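Local coordinates for cytochrome c, putative (PDB 1SP3), which carries eight c-type hemes and probably works as a respiratory oxidoreductase, a tetrathionate reductase, at residues 421-426 with 430-435; 48-53 with 300-305; 224-229 with 413-418. One frame throughout, in Å; residues are numbered along the deposited sequence.

Interaction 1: 421-426 with 430-435; sequences LDWQAL and GDPMKN. With HEC (heme c), chain J.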
# COMPACT_ATOMS: atom_id res chain seq x y z
N LEU A 421 -16.46 -9.25 -15.63
CA LEU A 421 -15.64 -10.42 -15.24
C LEU A 421 -15.13 -11.07 -16.53
O LEU A 421 -15.84 -11.13 -17.54
CB LEU A 421 -16.43 -11.44 -14.48
CG LEU A 421 -16.93 -10.98 -13.09
CD1 LEU A 421 -17.33 -12.19 -12.31
CD2 LEU A 421 -15.91 -10.18 -12.23
N ASP A 422 -13.89 -11.51 -16.53
CA ASP A 422 -13.43 -12.13 -17.76
C ASP A 422 -13.65 -13.58 -17.51
O ASP A 422 -12.80 -14.22 -16.90
CB ASP A 422 -11.98 -11.79 -18.03
CG ASP A 422 -11.80 -10.29 -18.32
OD1 ASP A 422 -12.59 -9.69 -19.19
OD2 ASP A 422 -10.86 -9.64 -17.72
N TRP A 423 -14.82 -14.07 -17.95
CA TRP A 423 -15.20 -15.47 -17.63
C TRP A 423 -14.07 -16.53 -17.86
O TRP A 423 -13.75 -17.31 -16.96
CB TRP A 423 -16.47 -15.84 -18.38
CG TRP A 423 -17.65 -14.96 -17.94
CD1 TRP A 423 -18.35 -14.07 -18.70
CD2 TRP A 423 -18.20 -14.86 -16.61
NE1 TRP A 423 -19.37 -13.49 -17.97
CE2 TRP A 423 -19.29 -13.95 -16.67
CE3 TRP A 423 -17.91 -15.50 -15.37
CZ2 TRP A 423 -20.10 -13.66 -15.54
CZ3 TRP A 423 -18.70 -15.19 -14.26
CH2 TRP A 423 -19.79 -14.29 -14.37
N GLN A 424 -13.46 -16.55 -19.07
CA GLN A 424 -12.47 -17.62 -19.35
C GLN A 424 -11.18 -17.38 -18.57
O GLN A 424 -10.54 -18.31 -18.16
CB GLN A 424 -12.19 -17.83 -20.86
CG GLN A 424 -13.18 -17.19 -21.76
CD GLN A 424 -14.46 -17.94 -21.96
OE1 GLN A 424 -15.54 -17.33 -21.96
NE2 GLN A 424 -14.36 -19.23 -22.19
N ALA A 425 -10.78 -16.13 -18.35
CA ALA A 425 -9.54 -15.92 -17.59
C ALA A 425 -9.82 -16.46 -16.20
O ALA A 425 -8.92 -16.88 -15.55
CB ALA A 425 -9.17 -14.40 -17.48
N LEU A 426 -11.07 -16.35 -15.72
CA LEU A 426 -11.41 -16.81 -14.36
C LEU A 426 -11.59 -18.35 -14.39
O LEU A 426 -11.83 -18.96 -13.38
CB LEU A 426 -12.73 -16.13 -13.81
CG LEU A 426 -12.54 -14.65 -13.47
CD1 LEU A 426 -13.86 -13.95 -13.26
CD2 LEU A 426 -11.63 -14.46 -12.27
N GLY A 430 -17.63 -19.76 -20.51
CA GLY A 430 -18.63 -18.76 -20.74
C GLY A 430 -19.41 -18.32 -19.51
O GLY A 430 -19.25 -18.86 -18.38
N ASP A 431 -20.22 -17.29 -19.71
CA ASP A 431 -21.10 -16.71 -18.74
C ASP A 431 -21.93 -17.83 -18.08
O ASP A 431 -22.65 -18.53 -18.81
CB ASP A 431 -22.06 -15.79 -19.46
CG ASP A 431 -23.01 -15.06 -18.49
OD1 ASP A 431 -23.17 -15.50 -17.34
OD2 ASP A 431 -23.57 -14.02 -18.83
N PRO A 432 -21.76 -18.06 -16.76
CA PRO A 432 -22.46 -19.14 -16.04
C PRO A 432 -23.97 -19.10 -16.13
O PRO A 432 -24.58 -20.15 -15.89
CB PRO A 432 -22.08 -18.92 -14.57
CG PRO A 432 -21.01 -17.95 -14.51
CD PRO A 432 -20.82 -17.35 -15.87
N MET A 433 -24.55 -17.94 -16.42
CA MET A 433 -25.98 -17.82 -16.63
C MET A 433 -26.44 -18.33 -18.01
O MET A 433 -27.57 -18.81 -18.13
CB MET A 433 -26.36 -16.37 -16.48
CG MET A 433 -27.83 -16.14 -16.37
SD MET A 433 -28.19 -14.38 -16.68
CE MET A 433 -28.07 -13.86 -15.21
N LYS A 434 -25.61 -18.20 -19.04
CA LYS A 434 -25.93 -18.68 -20.41
C LYS A 434 -25.66 -20.18 -20.45
O LYS A 434 -26.18 -20.90 -21.33
CB LYS A 434 -25.08 -18.00 -21.50
CG LYS A 434 -25.11 -16.46 -21.52
CD LYS A 434 -25.66 -15.90 -22.81
CE LYS A 434 -26.17 -14.46 -22.67
NZ LYS A 434 -27.23 -14.30 -21.63
N ASN A 435 -24.92 -20.66 -19.46
CA ASN A 435 -24.16 -21.87 -19.63
C ASN A 435 -23.98 -22.69 -18.39
O ASN A 435 -22.92 -22.62 -17.76
CB ASN A 435 -22.79 -21.48 -20.12
CG ASN A 435 -22.24 -22.46 -21.05
OD1 ASN A 435 -22.22 -22.20 -22.27
ND2 ASN A 435 -21.80 -23.63 -20.52
FE HEC J . -24.35 -14.15 -11.14
CHA HEC J . -23.54 -17.47 -11.37
CHB HEC J . -27.56 -14.91 -11.88
CHC HEC J . -25.38 -10.98 -10.28
CHD HEC J . -21.17 -13.15 -11.14
NA HEC J . -25.36 -15.90 -11.51
C1A HEC J . -24.84 -17.15 -11.64
C2A HEC J . -25.88 -18.06 -12.13
C3A HEC J . -27.01 -17.34 -12.27
C4A HEC J . -26.68 -15.98 -11.87
CMA HEC J . -28.40 -17.81 -12.80
CAA HEC J . -25.64 -19.56 -12.42
CBA HEC J . -25.59 -20.28 -11.08
CGA HEC J . -26.96 -20.31 -10.38
O1A HEC J . -27.90 -21.09 -10.84
O2A HEC J . -27.08 -19.57 -9.34
NB HEC J . -26.15 -13.12 -11.07
C1B HEC J . -27.35 -13.67 -11.39
C2B HEC J . -28.36 -12.71 -11.13
C3B HEC J . -27.75 -11.62 -10.65
C4B HEC J . -26.36 -11.87 -10.63
CMB HEC J . -29.92 -12.93 -11.38
CAB HEC J . -28.45 -10.34 -10.14
CBB HEC J . -29.18 -10.38 -8.98
NC HEC J . -23.50 -12.38 -10.82
C1C HEC J . -24.06 -11.16 -10.53
C2C HEC J . -23.03 -10.16 -10.46
C3C HEC J . -21.88 -10.77 -10.73
C4C HEC J . -22.15 -12.18 -10.96
CMC HEC J . -23.29 -8.66 -10.16
CAC HEC J . -20.39 -10.26 -10.79
CBC HEC J . -19.59 -9.64 -9.87
ND HEC J . -22.58 -15.18 -11.31
C1D HEC J . -21.38 -14.54 -11.11
C2D HEC J . -20.42 -15.57 -10.92
C3D HEC J . -21.16 -16.86 -10.99
C4D HEC J . -22.51 -16.54 -11.23
CMD HEC J . -18.91 -15.41 -10.65
CAD HEC J . -20.60 -18.27 -10.83
CBD HEC J . -20.90 -18.74 -9.38
CGD HEC J . -20.34 -20.12 -9.26
O1D HEC J . -19.21 -20.43 -9.69
O2D HEC J . -21.05 -20.97 -8.75
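Trp423 and Gly430 bring the two backbones closest, with 5.7 Å between their CA atoms, in a tight return of irregular chain that follows helix 411-414. The contact is carried by one face of the Trp423 indole. Pro432 CD sits 3.3 Å from the centroid of the six-membered ring, and Asp431 CA lies 3.7 Å from that of the five-membered ring, both almost on the ring normal: two CH-pi contacts side by side. With CG anti to the carbonyl carbon (chi1 -63°), the indole reaches across to 430-435, and its far edge meets the heme, Trp423 CH2 being 3.6 Å from C1D of the porphyrin. The Asp431 carboxylate runs alongside the indole, their planes 16° apart. Its OD1 accepts from Met433 N at 3.0 Å, closing an Asx turn, yet its main polar partner is His415. With an alanine here instead of Trp423, Pro432 CD and Asp431 CA would probably lose their aromatic cover, and a gap would probably open beside the heme edge. On the porphyrin itself rests the methyl of Met433, CE lying 3.5 Å from CHB. The arrangement is a heme-pocket wall on the His415 side, an Asx turn backed by a tryptophan face.

Interaction 2: 48-53 with 300-305; sequences PDRTVV and AGDKMD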
# COMPACT_ATOMS: atom_id res chain seq x y z
N PRO A 48 3.75 -19.29 -2.23
CA PRO A 48 3.41 -20.65 -2.66
C PRO A 48 4.46 -21.72 -2.29
O PRO A 48 4.10 -22.81 -1.83
CB PRO A 48 3.29 -20.48 -4.18
CG PRO A 48 2.73 -19.12 -4.31
CD PRO A 48 3.54 -18.33 -3.32
N ASP A 49 5.74 -21.35 -2.39
CA ASP A 49 6.86 -22.28 -2.32
C ASP A 49 7.83 -22.05 -1.15
O ASP A 49 8.81 -22.76 -1.04
CB ASP A 49 7.67 -22.12 -3.62
CG ASP A 49 8.12 -20.66 -3.87
OD1 ASP A 49 7.25 -19.69 -3.83
OD2 ASP A 49 9.35 -20.40 -4.15
N ARG A 50 7.60 -21.03 -0.32
CA ARG A 50 8.55 -20.62 0.74
C ARG A 50 7.90 -19.60 1.69
O ARG A 50 6.99 -18.87 1.27
CB ARG A 50 9.84 -20.02 0.15
CG ARG A 50 9.60 -18.98 -0.97
CD ARG A 50 10.87 -18.21 -1.55
NE ARG A 50 10.40 -17.30 -2.59
CZ ARG A 50 11.13 -16.42 -3.27
NH1 ARG A 50 12.45 -16.28 -3.04
NH2 ARG A 50 10.48 -15.65 -4.21
N THR A 51 8.33 -19.56 2.96
CA THR A 51 7.97 -18.46 3.89
C THR A 51 9.10 -17.40 3.92
O THR A 51 10.31 -17.73 3.97
CB THR A 51 7.67 -18.95 5.31
OG1 THR A 51 6.55 -19.83 5.26
CG2 THR A 51 7.21 -17.87 6.19
N VAL A 52 8.70 -16.13 3.81
CA VAL A 52 9.68 -15.06 3.72
C VAL A 52 9.37 -14.01 4.72
O VAL A 52 8.30 -13.96 5.30
CB VAL A 52 9.74 -14.35 2.31
CG1 VAL A 52 10.36 -15.28 1.26
CG2 VAL A 52 8.33 -13.81 1.89
N VAL A 53 10.36 -13.17 4.94
CA VAL A 53 10.18 -11.93 5.65
C VAL A 53 10.01 -10.83 4.61
O VAL A 53 10.91 -10.49 3.89
CB VAL A 53 11.28 -11.70 6.72
CG1 VAL A 53 11.14 -10.27 7.34
CG2 VAL A 53 11.11 -12.77 7.83
N ALA A 300 13.83 -9.88 -3.49
CA ALA A 300 15.12 -9.41 -3.96
C ALA A 300 16.00 -10.59 -4.26
O ALA A 300 16.03 -11.52 -3.54
CB ALA A 300 15.77 -8.50 -2.94
N GLY A 301 16.67 -10.54 -5.40
CA GLY A 301 17.48 -11.65 -5.84
C GLY A 301 16.81 -12.71 -6.68
O GLY A 301 17.54 -13.53 -7.19
N ASP A 302 15.47 -12.75 -6.81
CA ASP A 302 14.78 -13.80 -7.57
C ASP A 302 15.18 -13.63 -9.04
O ASP A 302 15.28 -12.52 -9.51
CB ASP A 302 13.27 -13.55 -7.54
CG ASP A 302 12.61 -13.98 -6.24
OD1 ASP A 302 13.31 -14.35 -5.28
OD2 ASP A 302 11.38 -14.03 -6.13
N LYS A 303 15.41 -14.73 -9.77
CA LYS A 303 15.59 -14.57 -11.20
C LYS A 303 14.29 -14.14 -11.91
O LYS A 303 13.18 -14.44 -11.46
CB LYS A 303 16.13 -15.87 -11.84
CG LYS A 303 17.62 -16.10 -11.43
CD LYS A 303 18.63 -15.91 -12.57
CE LYS A 303 18.37 -16.94 -13.71
NZ LYS A 303 19.27 -16.79 -14.95
N MET A 304 14.41 -13.48 -13.05
CA MET A 304 13.19 -13.14 -13.75
C MET A 304 13.51 -13.30 -15.23
O MET A 304 14.68 -13.52 -15.59
CB MET A 304 12.69 -11.74 -13.36
CG MET A 304 13.72 -10.68 -13.10
SD MET A 304 14.69 -10.20 -14.61
CE MET A 304 13.70 -9.14 -15.57
N ASP A 305 12.50 -13.10 -16.06
CA ASP A 305 12.63 -13.21 -17.50
C ASP A 305 12.09 -11.94 -18.17
O ASP A 305 10.87 -11.63 -18.11
CB ASP A 305 11.86 -14.43 -18.00
CG ASP A 305 11.77 -14.48 -19.52
OD1 ASP A 305 12.48 -13.75 -20.27
OD2 ASP A 305 10.95 -15.23 -20.05
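Arg50 and Asp302 approach from opposite directions, and their flat ends meet edge to edge. The guanidinium presents its NH1 and NH2 side, and each nitrogen takes one carboxylate oxygen: Arg50 NH2 to Asp302 OD2 at 2.7 Å, Arg50 NH1 to Asp302 OD1 at 3.1 Å. Both oxygens are used on their syn sides and lie close to the guanidinium plane, although a twist of 28° between the two groups keeps the fork from being flat. Such a two-point grip is likely to restrain rotation of both groups more than a single bond would. The arginine reaches this far because its chain is extended from CG to NE, after starting in the crowded position between backbone N and carbonyl carbon (chi1 46°); even so, the CA atoms of Arg50 and Asp302 stay 12.4 Å apart. Asp302 OD2 has a second donor in the backbone N of Met299, which helps to position the carboxylate. Well out of the guanidinium plane, Asp49 OD2 stands 3.6 Å from Arg50 NE, a long pairing of charges. The result is a surface salt-bridge network centred on a bidentate, end-on arginine-carboxylate pair, joining the hairpin 44-47/50-53 to the loop between strands 295-297 and 310-315.

Interaction 3: 224-229 with 413-418; sequences NTHTAT and DCHNKG. With HEC (heme c), chain J.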
# COMPACT_ATOMS: atom_id res chain seq x y z
N ASN A 224 -27.55 -13.48 -2.26
CA ASN A 224 -26.96 -14.32 -1.24
C ASN A 224 -26.33 -15.58 -1.79
O ASN A 224 -25.24 -15.95 -1.34
CB ASN A 224 -28.00 -14.71 -0.14
CG ASN A 224 -28.66 -13.50 0.45
OD1 ASN A 224 -28.05 -12.45 0.45
ND2 ASN A 224 -29.93 -13.63 0.97
N THR A 225 -26.94 -16.27 -2.76
CA THR A 225 -26.16 -17.42 -3.16
C THR A 225 -24.71 -17.07 -3.76
O THR A 225 -23.78 -17.88 -3.66
CB THR A 225 -26.93 -18.58 -3.90
OG1 THR A 225 -26.22 -19.02 -5.10
CG2 THR A 225 -28.33 -18.33 -4.28
N HIS A 226 -24.54 -15.88 -4.35
CA HIS A 226 -23.29 -15.47 -4.94
C HIS A 226 -22.19 -15.28 -3.93
O HIS A 226 -20.99 -15.35 -4.28
CB HIS A 226 -23.46 -14.15 -5.69
CG HIS A 226 -24.10 -14.33 -7.06
ND1 HIS A 226 -25.43 -14.67 -7.24
CD2 HIS A 226 -23.59 -14.18 -8.31
CE1 HIS A 226 -25.72 -14.69 -8.53
NE2 HIS A 226 -24.61 -14.40 -9.21
N THR A 227 -22.54 -15.05 -2.67
CA THR A 227 -21.48 -14.70 -1.77
C THR A 227 -20.57 -15.85 -1.44
O THR A 227 -19.53 -15.59 -0.89
CB THR A 227 -21.97 -14.07 -0.39
OG1 THR A 227 -22.66 -15.09 0.31
CG2 THR A 227 -23.06 -13.10 -0.61
N ALA A 228 -20.92 -17.11 -1.74
CA ALA A 228 -19.95 -18.19 -1.51
C ALA A 228 -18.79 -18.09 -2.54
O ALA A 228 -17.77 -18.77 -2.40
CB ALA A 228 -20.58 -19.55 -1.60
N THR A 229 -18.97 -17.26 -3.59
CA THR A 229 -18.01 -17.28 -4.70
C THR A 229 -17.42 -15.88 -4.98
O THR A 229 -16.30 -15.68 -5.49
CB THR A 229 -18.77 -17.82 -5.96
OG1 THR A 229 -18.95 -19.23 -5.82
CG2 THR A 229 -17.95 -17.72 -7.27
N ASP A 413 -24.14 -6.13 -14.89
CA ASP A 413 -22.75 -5.74 -14.89
C ASP A 413 -21.83 -6.87 -15.21
O ASP A 413 -20.77 -6.64 -15.78
CB ASP A 413 -22.37 -5.12 -13.57
CG ASP A 413 -22.99 -3.76 -13.41
OD1 ASP A 413 -22.78 -2.97 -14.34
OD2 ASP A 413 -23.77 -3.45 -12.46
N CYS A 414 -22.23 -8.08 -14.81
CA CYS A 414 -21.46 -9.30 -15.08
C CYS A 414 -22.05 -10.20 -16.12
O CYS A 414 -21.28 -10.76 -16.87
CB CYS A 414 -21.28 -10.13 -13.82
SG CYS A 414 -20.46 -9.13 -12.49
N HIS A 415 -23.40 -10.39 -16.14
CA HIS A 415 -24.05 -11.38 -17.01
C HIS A 415 -24.57 -10.67 -18.28
O HIS A 415 -24.47 -9.44 -18.34
CB HIS A 415 -25.18 -12.17 -16.28
CG HIS A 415 -24.69 -12.98 -15.11
ND1 HIS A 415 -23.91 -14.11 -15.26
CD2 HIS A 415 -24.81 -12.80 -13.78
CE1 HIS A 415 -23.58 -14.59 -14.07
NE2 HIS A 415 -24.15 -13.83 -13.15
N ASN A 416 -25.08 -11.42 -19.26
CA ASN A 416 -25.70 -10.82 -20.47
C ASN A 416 -24.69 -9.92 -21.19
O ASN A 416 -23.58 -10.33 -21.47
CB ASN A 416 -26.98 -10.03 -20.08
CG ASN A 416 -28.06 -10.93 -19.52
OD1 ASN A 416 -28.11 -12.12 -19.81
ND2 ASN A 416 -28.91 -10.37 -18.65
N LYS A 417 -24.98 -8.65 -21.35
CA LYS A 417 -23.97 -7.87 -22.08
C LYS A 417 -22.88 -7.35 -21.13
O LYS A 417 -21.95 -6.69 -21.58
CB LYS A 417 -24.66 -6.75 -22.87
CG LYS A 417 -25.72 -7.32 -23.88
CD LYS A 417 -26.94 -6.35 -24.09
CE LYS A 417 -27.40 -6.32 -25.62
NZ LYS A 417 -28.63 -5.50 -26.00
N GLY A 418 -22.97 -7.66 -19.83
CA GLY A 418 -21.94 -7.22 -18.86
C GLY A 418 -20.54 -7.71 -19.17
O GLY A 418 -20.32 -8.83 -19.64
FE HEC J . -24.35 -14.15 -11.14
CHA HEC J . -23.54 -17.47 -11.37
CHB HEC J . -27.56 -14.91 -11.88
CHC HEC J . -25.38 -10.98 -10.28
CHD HEC J . -21.17 -13.15 -11.14
NA HEC J . -25.36 -15.90 -11.51
C1A HEC J . -24.84 -17.15 -11.64
C2A HEC J . -25.88 -18.06 -12.13
C3A HEC J . -27.01 -17.34 -12.27
C4A HEC J . -26.68 -15.98 -11.87
CMA HEC J . -28.40 -17.81 -12.80
CAA HEC J . -25.64 -19.56 -12.42
CBA HEC J . -25.59 -20.28 -11.08
CGA HEC J . -26.96 -20.31 -10.38
O1A HEC J . -27.90 -21.09 -10.84
O2A HEC J . -27.08 -19.57 -9.34
NB HEC J . -26.15 -13.12 -11.07
C1B HEC J . -27.35 -13.67 -11.39
C2B HEC J . -28.36 -12.71 -11.13
C3B HEC J . -27.75 -11.62 -10.65
C4B HEC J . -26.36 -11.87 -10.63
CMB HEC J . -29.92 -12.93 -11.38
CAB HEC J . -28.45 -10.34 -10.14
CBB HEC J . -29.18 -10.38 -8.98
NC HEC J . -23.50 -12.38 -10.82
C1C HEC J . -24.06 -11.16 -10.53
C2C HEC J . -23.03 -10.16 -10.46
C3C HEC J . -21.88 -10.77 -10.73
C4C HEC J . -22.15 -12.18 -10.96
CMC HEC J . -23.29 -8.66 -10.16
CAC HEC J . -20.39 -10.26 -10.79
CBC HEC J . -19.59 -9.64 -9.87
ND HEC J . -22.58 -15.18 -11.31
C1D HEC J . -21.38 -14.54 -11.11
C2D HEC J . -20.42 -15.57 -10.92
C3D HEC J . -21.16 -16.86 -10.99
C4D HEC J . -22.51 -16.54 -11.23
CMD HEC J . -18.91 -15.41 -10.65
CAD HEC J . -20.60 -18.27 -10.83
CBD HEC J . -20.90 -18.74 -9.38
CGD HEC J . -20.34 -20.12 -9.26
O1D HEC J . -19.21 -20.43 -9.69
O2D HEC J . -21.05 -20.97 -8.75
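The heme iron, held by His226 NE2 and His415 NE2 at 2.0 Å each, is the atom on which this contact turns. The two histidines reach it from opposite faces of the porphyrin on a nearly straight line, so their NE2 atoms come within 4.0 Å of each other with the metal between them; apart from this meeting through iron, the segments scarcely touch. Each ring stands on the porphyrin by its edge, but the two are turned by about 70° about the shared axis. His226, in line with the CHB meso carbon, sets CE1 close to NB and CD2 close to NC, whereas the His415 ring runs nearer the CHC meso position, with CD2 close to NB and CE1 close to ND. The far side of each ring is held as well, which probably helps to set its rotation: His226 ND1 is hydrogen-bonded to Lys222 O, a residue of its own helix, and His415 ND1 to Asp431 OD1, a carboxylate that would probably make this imidazole a more electron-rich ligand. The porphyrin is also tied covalently, Cys414 SG being 2.0 Å from CAC. Beyond His415 the chain reverses in a type II' turn closed by Gly418 N to His415 O at 2.8 Å. On the other face Thr229 CG2 packs 3.8 Å from CBD, the methylene next to a propionate carboxylate. The nearest atoms of another heme and the His226 side chain are about 4 Å apart. This is a bis-histidine c-type heme site: Cys411, Cys414 and His415 form a CXXCH motif, and His226 is the distant axial ligand.

How the interactions relate
From the N terminus, the hairpin strand of 48-53 is separated by 246 residues from 300-305, where interaction 2 closes its loop and joins an early surface hairpin to the later part of the chain. Before that closure, 224-229 has already opened interaction 3, which ends only at 413-418 and ties helix 221-226 to helix 411-414 through the heme; the two therefore cross, although their centres are 35 Å apart. Interaction 1 follows in series as a short return with three residues between its segments. It touches interaction 3, and both meet the same heme, whose His415 side the C-terminal loop backs. Interaction 2 touches neither of them.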